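Local coordinates for protein HAD family phosphatase (Pseudomonas syringae pv. tomato, PDB 2ODA) that probably acts as a hydrolase of the haloacid dehalogenase superfamily, in a Pseudomonas-specific subfamily with a biochemical role distinct from its relatives, at residues 132-145 with 154-166. Sequence-based numbering, arbitrary orientation.
Sequences ASCGPLCGLSPSQW and EQRRAQATLKLYS
A132 sits against helix 154-166 with its CA 4.9 Å from that of R157, and no direct hydrogen bond joins the two segments. Instead, the carbonyl A132 O receives a CA-H...O contact from R157 CA at 3.6 Å and rests near the methyl of A160, while A132 CB packs on T161 OG1 at 3.4 Å. That hydroxyl donates back to R157 O from above the carbonyl plane, and the same oxygen also accepts the helical N-H of T161. The side chains of L137 and L164 run past each other in opposite directions, L137 CD1 3.8 Å from L164 CD2, and L137 CD2 lies across the extended chain of K163. C138 SG touches A160 CB at 4.1 Å. The W145 indole, its CG anti to the backbone N (chi1 -173°), swings its six-membered ring to the helix: R157 CG meets the edge, and R156 CB approaches CZ3 at 3.9 Å. R157 bends at chi3, passes its CD by S133 OG, and its NH2 bonds E154 OE2 at 2.9 Å in a salt bridge, from above the carboxylate plane; one water joins R157 NH1 to S133 OG, which is also hydrogen-bonded to D174 O. A second water bonds R156 O and, weakly, L137 O. This is the loop after strand 127-131 packing on the helix that leads into strand 171-173, part of a beta-alpha-beta crossover in the parallel, Rossmann-like HAD core.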
ATOM      1  N   ALA B 132     -18.353  16.469  -2.138  1.00  6.75           N
ATOM      2  CA  ALA B 132     -19.337  16.758  -3.204  1.00  7.36           C
ATOM      3  C   ALA B 132     -19.445  18.232  -3.634  1.00  7.16           C
ATOM      4  O   ALA B 132     -20.099  18.538  -4.630  1.00  8.26           O
ATOM      5  CB  ALA B 132     -20.695  16.241  -2.792  1.00  7.12           C
ATOM      6  N   SER B 133     -18.833  19.137  -2.887  1.00  6.36           N
ATOM      7  CA  SER B 133     -19.040  20.580  -3.123  1.00  6.45           C
ATOM      8  C   SER B 133     -17.820  21.320  -3.622  1.00  6.28           C
ATOM      9  O   SER B 133     -17.933  22.240  -4.436  1.00  5.44           O
ATOM     10  CB  SER B 133     -19.523  21.269  -1.840  1.00  5.82           C
ATOM     11  OG  SER B 133     -20.783  20.735  -1.414  1.00  8.89           O
ATOM     12  N   CYS B 134     -16.660  20.975  -3.073  1.00  6.33           N
ATOM     13  CA  CYS B 134     -15.503  21.872  -3.177  1.00  6.92           C
ATOM     14  C   CYS B 134     -14.454  21.444  -4.206  1.00  6.70           C
ATOM     15  O   CYS B 134     -13.447  22.139  -4.384  1.00  7.55           O
ATOM     16  CB  CYS B 134     -14.836  22.044  -1.796  1.00  6.86           C
ATOM     17  SG  CYS B 134     -14.293  20.500  -1.112  1.00  8.08           S
ATOM     18  N   GLY B 135     -14.704  20.345  -4.911  1.00  6.31           N
ATOM     19  CA  GLY B 135     -13.686  19.750  -5.786  1.00  6.01           C
ATOM     20  C   GLY B 135     -13.819  20.164  -7.241  1.00  6.28           C
ATOM     21  O   GLY B 135     -14.738  20.914  -7.584  1.00  6.72           O
ATOM     22  N   PRO B 136     -12.937  19.639  -8.123  1.00  6.41           N
ATOM     23  CA  PRO B 136     -12.931  20.051  -9.538  1.00  7.00           C
ATOM     24  C   PRO B 136     -14.179  19.683 -10.358  1.00  7.41           C
ATOM     25  O   PRO B 136     -14.452  20.326 -11.375  1.00  8.48           O
ATOM     26  CB  PRO B 136     -11.658  19.364 -10.109  1.00  7.36           C
ATOM     27  CG  PRO B 136     -11.468  18.162  -9.245  1.00  6.52           C
ATOM     28  CD  PRO B 136     -11.904  18.624  -7.842  1.00  5.90           C
ATOM     29  N   LEU B 137     -14.943  18.673  -9.936  1.00  7.41           N
ATOM     30  CA  LEU B 137     -16.176  18.302 -10.645  1.00  6.97           C
ATOM     31  C   LEU B 137     -17.238  19.382 -10.486  1.00  7.60           C
ATOM     32  O   LEU B 137     -18.130  19.527 -11.332  1.00  8.58           O
ATOM     33  CB  LEU B 137     -16.737  16.983 -10.139  1.00  6.46           C
ATOM     34  CG  LEU B 137     -15.908  15.756 -10.489  1.00  7.62           C
ATOM     35  CD1 LEU B 137     -16.381  14.559  -9.668  1.00  8.52           C
ATOM     36  CD2 LEU B 137     -16.019  15.470 -11.978  1.00  6.27           C
ATOM     37  N   CYS B 138     -17.144  20.129  -9.396  1.00  6.88           N
ATOM     38  CA  CYS B 138     -17.930  21.352  -9.243  1.00  7.51           C
ATOM     39  C   CYS B 138     -17.159  22.555  -9.826  1.00  7.21           C
ATOM     40  O   CYS B 138     -17.689  23.287 -10.654  1.00  8.51           O
ATOM     41  CB  CYS B 138     -18.297  21.558  -7.763  1.00  7.35           C
ATOM     42  SG  CYS B 138     -19.215  20.138  -7.058  1.00  9.67           S
ATOM     43  N   GLY B 139     -15.923  22.757  -9.383  1.00  6.77           N
ATOM     44  CA  GLY B 139     -15.022  23.715 -10.005  1.00  7.09           C
ATOM     45  C   GLY B 139     -15.482  25.166  -9.924  1.00  8.05           C
ATOM     46  O   GLY B 139     -15.149  25.970 -10.792  1.00  8.92           O
ATOM     47  N   LEU B 140     -16.261  25.509  -8.899  1.00  7.65           N
ATOM     48  CA  LEU B 140     -16.708  26.886  -8.762  1.00  7.35           C
ATOM     49  C   LEU B 140     -16.100  27.541  -7.524  1.00  7.14           C
ATOM     50  O   LEU B 140     -16.031  26.924  -6.442  1.00  6.23           O
ATOM     51  CB  LEU B 140     -18.235  26.964  -8.724  1.00  8.23           C
ATOM     52  CG  LEU B 140     -19.022  26.480  -9.951  1.00  8.63           C
ATOM     53  CD1 LEU B 140     -20.508  26.676  -9.671  1.00  9.97           C
ATOM     54  CD2 LEU B 140     -18.608  27.275 -11.159  1.00  8.06           C
ATOM     55  N   SER B 141     -15.666  28.791  -7.682  1.00  7.27           N
ATOM     56  CA  SER B 141     -15.149  29.557  -6.558  1.00  7.50           C
ATOM     57  C   SER B 141     -16.245  29.728  -5.507  1.00  7.61           C
ATOM     58  O   SER B 141     -17.441  29.561  -5.834  1.00  7.00           O
ATOM     59  CB  SER B 141     -14.658  30.937  -7.057  1.00  7.53           C
ATOM     60  OG  SER B 141     -15.784  31.743  -7.413  1.00  8.42           O
ATOM     61  N   PRO B 142     -15.861  30.081  -4.264  1.00  8.06           N
ATOM     62  CA  PRO B 142     -16.881  30.403  -3.264  1.00  9.10           C
ATOM     63  C   PRO B 142     -17.926  31.405  -3.770  1.00  9.57           C
ATOM     64  O   PRO B 142     -19.119  31.168  -3.592  1.00  8.27           O
ATOM     65  CB  PRO B 142     -16.068  30.988  -2.102  1.00  9.57           C
ATOM     66  CG  PRO B 142     -14.724  30.266  -2.222  1.00  8.94           C
ATOM     67  CD  PRO B 142     -14.489  30.181  -3.698  1.00  7.74           C
ATOM     68  N   SER B 143     -17.490  32.477  -4.437  1.00 10.10           N
ATOM     69  CA  SER B 143     -18.448  33.473  -4.932  1.00 10.28           C
ATOM     70  C   SER B 143     -19.393  32.888  -6.000  1.00 10.20           C
ATOM     71  O   SER B 143     -20.610  33.149  -5.977  1.00  9.01           O
ATOM     72  CB  SER B 143     -17.739  34.743  -5.431  1.00  9.86           C
ATOM     73  OG  SER B 143     -16.916  34.481  -6.564  1.00 12.47           O
ATOM     74  N   GLN B 144     -18.845  32.069  -6.899  1.00  9.74           N
ATOM     75  CA  GLN B 144     -19.645  31.435  -7.951  1.00 10.37           C
ATOM     76  C   GLN B 144     -20.627  30.408  -7.370  1.00 10.07           C
ATOM     77  O   GLN B 144     -21.806  30.351  -7.778  1.00  9.70           O
ATOM     78  CB  GLN B 144     -18.743  30.757  -8.986  1.00 10.82           C
ATOM     79  CG  GLN B 144     -17.928  31.739  -9.830  1.00 12.37           C
ATOM     80  CD  GLN B 144     -16.939  31.034 -10.725  1.00 14.97           C
ATOM     81  OE1 GLN B 144     -16.295  30.055 -10.318  1.00 13.51           O
ATOM     82  NE2 GLN B 144     -16.808  31.522 -11.965  1.00 14.39           N
ATOM     83  N   TRP B 145     -20.130  29.597  -6.435  1.00  9.91           N
ATOM     84  CA  TRP B 145     -20.948  28.619  -5.724  1.00  9.97           C
ATOM     85  C   TRP B 145     -22.087  29.304  -4.977  1.00 10.57           C
ATOM     86  O   TRP B 145     -23.231  28.840  -5.009  1.00 10.24           O
ATOM     87  CB  TRP B 145     -20.081  27.808  -4.758  1.00 10.09           C
ATOM     88  CG  TRP B 145     -20.787  26.637  -4.076  1.00 10.11           C
ATOM     89  CD1 TRP B 145     -21.177  26.563  -2.763  1.00  9.14           C
ATOM     90  CD2 TRP B 145     -21.117  25.367  -4.667  1.00  9.05           C
ATOM     91  NE1 TRP B 145     -21.753  25.331  -2.510  1.00  7.75           N
ATOM     92  CE2 TRP B 145     -21.715  24.577  -3.657  1.00  8.37           C
ATOM     93  CE3 TRP B 145     -20.965  24.822  -5.968  1.00  6.87           C
ATOM     94  CZ2 TRP B 145     -22.180  23.270  -3.901  1.00  8.99           C
ATOM     95  CZ3 TRP B 145     -21.426  23.534  -6.207  1.00 10.03           C
ATOM     96  CH2 TRP B 145     -22.032  22.773  -5.179  1.00  9.28           C
ATOM     97  N   GLU B 154     -27.682  21.863  -5.152  1.00  9.12           N
ATOM     98  CA  GLU B 154     -28.108  20.469  -4.981  1.00  9.04           C
ATOM     99  C   GLU B 154     -27.798  19.638  -6.226  1.00  8.69           C
ATOM    100  O   GLU B 154     -27.257  18.535  -6.125  1.00  8.59           O
ATOM    101  CB  GLU B 154     -29.596  20.395  -4.638  1.00  9.46           C
ATOM    102  CG  GLU B 154     -30.133  18.974  -4.474  1.00  8.70           C
ATOM    103  CD  GLU B 154     -29.366  18.207  -3.409  1.00  8.82           C
ATOM    104  OE1 GLU B 154     -28.795  17.139  -3.730  1.00 11.66           O
ATOM    105  OE2 GLU B 154     -29.318  18.691  -2.258  1.00  7.84           O
ATOM    106  N   GLN B 155     -28.148  20.162  -7.401  1.00  8.33           N
ATOM    107  CA  GLN B 155     -27.895  19.441  -8.651  1.00  9.18           C
ATOM    108  C   GLN B 155     -26.396  19.117  -8.813  1.00  8.04           C
ATOM    109  O   GLN B 155     -26.046  17.998  -9.145  1.00  7.59           O
ATOM    110  CB  GLN B 155     -28.452  20.204  -9.873  1.00  8.46           C
ATOM    111  CG  GLN B 155     -28.487  19.366 -11.141  1.00 11.93           C
ATOM    112  CD  GLN B 155     -29.362  19.967 -12.258  1.00 13.28           C
ATOM    113  OE1 GLN B 155     -29.783  21.117 -12.186  1.00 20.27           O
ATOM    114  NE2 GLN B 155     -29.617  19.185 -13.297  1.00 19.64           N
ATOM    115  N   ARG B 156     -25.529  20.097  -8.565  1.00  8.12           N
ATOM    116  CA  ARG B 156     -24.082  19.901  -8.732  1.00  8.65           C
ATOM    117  C   ARG B 156     -23.472  18.917  -7.723  1.00  7.60           C
ATOM    118  O   ARG B 156     -22.591  18.137  -8.096  1.00  6.94           O
ATOM    119  CB  ARG B 156     -23.344  21.255  -8.733  1.00  8.55           C
ATOM    120  CG  ARG B 156     -23.550  21.983 -10.088  1.00 10.31           C
ATOM    121  CD  ARG B 156     -23.160  23.462 -10.037  1.00 12.25           C
ATOM    122  NE  ARG B 156     -23.372  24.128 -11.347  1.00 17.83           N
ATOM    123  CZ  ARG B 156     -24.569  24.404 -11.861  1.00 19.77           C
ATOM    124  NH1 ARG B 156     -25.684  24.062 -11.220  1.00 19.51           N
ATOM    125  NH2 ARG B 156     -24.662  24.998 -13.040  1.00 21.48           N
ATOM    126  N   ARG B 157     -23.933  18.972  -6.473  1.00  7.97           N
ATOM    127  CA  ARG B 157     -23.536  18.011  -5.447  1.00  8.10           C
ATOM    128  C   ARG B 157     -23.958  16.595  -5.839  1.00  8.09           C
ATOM    129  O   ARG B 157     -23.155  15.670  -5.771  1.00  9.54           O
ATOM    130  CB  ARG B 157     -24.201  18.339  -4.115  1.00  7.81           C
ATOM    131  CG  ARG B 157     -23.554  19.452  -3.309  1.00  8.38           C
ATOM    132  CD  ARG B 157     -24.031  19.368  -1.834  1.00  8.11           C
ATOM    133  NE  ARG B 157     -25.490  19.520  -1.691  1.00  7.87           N
ATOM    134  CZ  ARG B 157     -26.118  20.687  -1.547  1.00  9.22           C
ATOM    135  NH1 ARG B 157     -25.417  21.827  -1.491  1.00  7.88           N
ATOM    136  NH2 ARG B 157     -27.450  20.708  -1.449  1.00  9.15           N
ATOM    137  N   ALA B 158     -25.215  16.432  -6.249  1.00  8.09           N
ATOM    138  CA  ALA B 158     -25.715  15.137  -6.677  1.00  7.88           C
ATOM    139  C   ALA B 158     -24.926  14.571  -7.880  1.00  7.62           C
ATOM    140  O   ALA B 158     -24.605  13.386  -7.915  1.00  6.82           O
ATOM    141  CB  ALA B 158     -27.231  15.213  -6.968  1.00  7.46           C
ATOM    142  N   GLN B 159     -24.590  15.423  -8.853  1.00  7.72           N
ATOM    143  CA  GLN B 159     -23.801  14.980 -10.015  1.00  8.27           C
ATOM    144  C   GLN B 159     -22.398  14.521  -9.615  1.00  8.15           C
ATOM    145  O   GLN B 159     -21.960  13.438 -10.031  1.00  8.47           O
ATOM    146  CB  GLN B 159     -23.717  16.067 -11.095  1.00  8.35           C
ATOM    147  CG  GLN B 159     -25.018  16.179 -11.834  1.00 11.79           C
ATOM    148  CD  GLN B 159     -25.159  17.451 -12.659  1.00 15.64           C
ATOM    149  OE1 GLN B 159     -24.352  18.394 -12.553  1.00 17.95           O
ATOM    150  NE2 GLN B 159     -26.209  17.493 -13.468  1.00 10.74           N
ATOM    151  N   ALA B 160     -21.709  15.342  -8.827  1.00  7.55           N
ATOM    152  CA  ALA B 160     -20.379  14.987  -8.271  1.00  7.61           C
ATOM    153  C   ALA B 160     -20.405  13.710  -7.432  1.00  7.84           C
ATOM    154  O   ALA B 160     -19.488  12.890  -7.535  1.00  7.64           O
ATOM    155  CB  ALA B 160     -19.819  16.136  -7.429  1.00  8.15           C
ATOM    156  N   THR B 161     -21.442  13.572  -6.603  1.00  8.29           N
ATOM    157  CA  THR B 161     -21.637  12.401  -5.730  1.00  7.82           C
ATOM    158  C   THR B 161     -21.755  11.109  -6.549  1.00  8.07           C
ATOM    159  O   THR B 161     -21.095  10.097  -6.252  1.00  7.58           O
ATOM    160  CB  THR B 161     -22.862  12.598  -4.759  1.00  7.47           C
ATOM    161  OG1 THR B 161     -22.609  13.705  -3.883  1.00  6.46           O
ATOM    162  CG2 THR B 161     -23.099  11.348  -3.913  1.00  7.71           C
ATOM    163  N   LEU B 162     -22.560  11.137  -7.605  1.00  8.00           N
ATOM    164  CA  LEU B 162     -22.665   9.958  -8.446  1.00  8.19           C
ATOM    165  C   LEU B 162     -21.370   9.561  -9.175  1.00  7.92           C
ATOM    166  O   LEU B 162     -21.045   8.391  -9.235  1.00  6.77           O
ATOM    167  CB  LEU B 162     -23.869  10.048  -9.393  1.00  8.80           C
ATOM    168  CG  LEU B 162     -25.227  10.043  -8.669  1.00 11.31           C
ATOM    169  CD1 LEU B 162     -26.334  10.037  -9.727  1.00 14.25           C
ATOM    170  CD2 LEU B 162     -25.374   8.838  -7.742  1.00 13.63           C
ATOM    171  N   LYS B 163     -20.658  10.536  -9.732  1.00  8.24           N
ATOM    172  CA  LYS B 163     -19.348  10.323 -10.349  1.00  8.16           C
ATOM    173  C   LYS B 163     -18.334   9.750  -9.362  1.00  7.97           C
ATOM    174  O   LYS B 163     -17.596   8.820  -9.687  1.00  7.18           O
ATOM    175  CB  LYS B 163     -18.845  11.639 -10.968  1.00  8.76           C
ATOM    176  CG  LYS B 163     -19.644  11.979 -12.260  1.00 10.87           C
ATOM    177  CD  LYS B 163     -19.303  13.368 -12.761  1.00 15.58           C
ATOM    178  CE  LYS B 163     -20.243  13.820 -13.893  1.00 16.69           C
ATOM    179  NZ  LYS B 163     -19.855  15.198 -14.308  1.00 18.67           N
ATOM    180  N   LEU B 164     -18.316  10.277  -8.143  1.00  6.88           N
ATOM    181  CA  LEU B 164     -17.375   9.745  -7.161  1.00  6.70           C
ATOM    182  C   LEU B 164     -17.739   8.316  -6.761  1.00  6.24           C
ATOM    183  O   LEU B 164     -16.868   7.483  -6.681  1.00  5.92           O
ATOM    184  CB  LEU B 164     -17.222  10.683  -5.960  1.00  7.83           C
ATOM    185  CG  LEU B 164     -16.617  12.070  -6.289  1.00  7.88           C
ATOM    186  CD1 LEU B 164     -16.441  12.920  -5.069  1.00 11.80           C
ATOM    187  CD2 LEU B 164     -15.286  11.943  -7.073  1.00 10.08           C
ATOM    188  N   TYR B 165     -19.020   8.012  -6.574  1.00  6.50           N
ATOM    189  CA  TYR B 165     -19.397   6.617  -6.265  1.00  6.69           C
ATOM    190  C   TYR B 165     -19.070   5.681  -7.442  1.00  7.50           C
ATOM    191  O   TYR B 165     -18.659   4.529  -7.231  1.00  6.69           O
ATOM    192  CB  TYR B 165     -20.870   6.504  -5.886  1.00  6.96           C
ATOM    193  CG  TYR B 165     -21.148   6.871  -4.449  1.00  7.44           C
ATOM    194  CD1 TYR B 165     -20.415   6.279  -3.408  1.00  4.43           C
ATOM    195  CD2 TYR B 165     -22.156   7.791  -4.122  1.00  6.53           C
ATOM    196  CE1 TYR B 165     -20.647   6.595  -2.110  1.00  6.92           C
ATOM    197  CE2 TYR B 165     -22.400   8.126  -2.796  1.00  8.76           C
ATOM    198  CZ  TYR B 165     -21.655   7.500  -1.795  1.00  6.28           C
ATOM    199  OH  TYR B 165     -21.890   7.793  -0.475  1.00  8.46           O
ATOM    200  N   SER B 166     -19.231   6.189  -8.669  1.00  7.68           N
ATOM    201  CA  SER B 166     -18.910   5.412  -9.864  1.00  9.60           C
ATOM    202  C   SER B 166     -17.446   5.006  -9.921  1.00  9.45           C
ATOM    203  O   SER B 166     -17.129   3.917 -10.398  1.00  9.12           O
ATOM    204  CB  SER B 166     -19.267   6.169 -11.141  1.00 10.08           C
ATOM    205  OG  SER B 166     -20.684   6.225 -11.250  1.00 15.65           O
TER
HETATM  206  O   HOH W   1     -22.634  22.356  -0.504  1.00 13.91           O
HETATM  207  O   HOH W   2     -21.220  18.551 -10.398  1.00 16.11           O